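Local coordinates for MaoC domain protein dehydratase (PDB 4E3E), which catalyses the reversible dehydration of beta-methylmalyl-CoA to mesaconyl-CoA in the glyoxylate assimilation cycle, at the interface of chains A and B. Sequence-based numbering; all coordinates share one arbitrary frame. Chains: chain A/B, MaoC domain protein dehydratase.

The interface of chains A and B. Residues chain A 78, 228; chain B 43, 209.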
loop_
_atom_site.group_PDB
_atom_site.type_symbol
_atom_site.label_atom_id
_atom_site.label_comp_id
_atom_site.label_asym_id
_atom_site.label_seq_id
_atom_site.Cartn_x
_atom_site.Cartn_y
_atom_site.Cartn_z
ATOM N N PRO A 78 21.170 3.600 -7.602
ATOM C CA PRO A 78 21.477 3.850 -9.026
ATOM C C PRO A 78 22.976 4.067 -9.307
ATOM O O PRO A 78 23.485 3.560 -10.307
ATOM C CB PRO A 78 20.679 5.132 -9.334
ATOM C CG PRO A 78 19.550 5.110 -8.353
ATOM C CD PRO A 78 20.187 4.584 -7.089
ATOM N N THR A 228 16.199 0.739 -7.169
ATOM C CA THR A 228 15.982 0.234 -8.524
ATOM C C THR A 228 16.721 -1.044 -8.878
ATOM O O THR A 228 16.701 -1.404 -10.049
ATOM C CB THR A 228 16.442 1.242 -9.586
ATOM O OG1 THR A 228 17.849 1.481 -9.416
ATOM C CG2 THR A 228 15.685 2.576 -9.453
ATOM N N ARG B 43 10.601 7.899 -10.116
ATOM C CA ARG B 43 11.653 8.704 -9.481
ATOM C C ARG B 43 11.684 10.169 -9.913
ATOM O O ARG B 43 12.603 10.888 -9.536
ATOM C CB ARG B 43 13.028 8.070 -9.691
ATOM C CG ARG B 43 13.253 6.817 -8.862
ATOM C CD ARG B 43 14.720 6.441 -8.898
ATOM N NE ARG B 43 15.025 5.738 -10.140
ATOM C CZ ARG B 43 16.182 5.823 -10.791
ATOM N NH1 ARG B 43 17.155 6.596 -10.323
ATOM N NH2 ARG B 43 16.357 5.138 -11.915
ATOM N N ASP B 209 15.444 -1.194 -18.084
ATOM C CA ASP B 209 14.864 -1.982 -16.989
ATOM C C ASP B 209 13.577 -2.727 -17.377
ATOM O O ASP B 209 12.758 -2.233 -18.158
ATOM C CB ASP B 209 14.586 -1.096 -15.764
ATOM C CG ASP B 209 15.834 -0.394 -15.242
ATOM O OD1 ASP B 209 16.305 0.587 -15.871
ATOM O OD2 ASP B 209 16.338 -0.811 -14.179
HETATM O O HOH W 1 14.782 -1.642 -12.074
#
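Chains A and B, copies of one protein, meet here in a small patch of packing and water bridging, where A:Thr228 and A:Pro78 press on B:Arg43 and probably help hold the two chains together in the deposited assembly. That assembly holds three copies and the whole interface departs from an exact two-fold; the enzyme is a homodimer, but the structure alone does not show whether this pair is it. The methyl of A:Thr228 sits over one face of the guanidinium group, displaced towards the NE end: CG2 lies 3.3 Å from B:Arg43 NE. On the same face, the ring edge of A:Pro78, in the last turn of helix 65-80, lies above and beyond the terminal nitrogen NH1, with A:Pro78 CG 3.4 Å from B:Arg43 NH1. The arginine chain bends about CG-CD (chi3 -80°), and together with the turn about CD-NE (chi4 146°) this presents a face of the head to chain A. The threonine side chain crosses it at about a right angle. An alanine at B:Arg43 lacks this flat head, and the A:Thr228 methyl and A:Pro78 ring would probably lose their packing partner, with a gap opened between the chains. Beside this packing, one water bridges the subunits, 2.8 Å from the backbone carbonyl O of A:Thr228 and 2.7 Å from the carboxylate OD2 of B:Asp209. For the protein, the patch probably helps fix how neighbouring subunits sit; the structure alone does not tie it to catalysis.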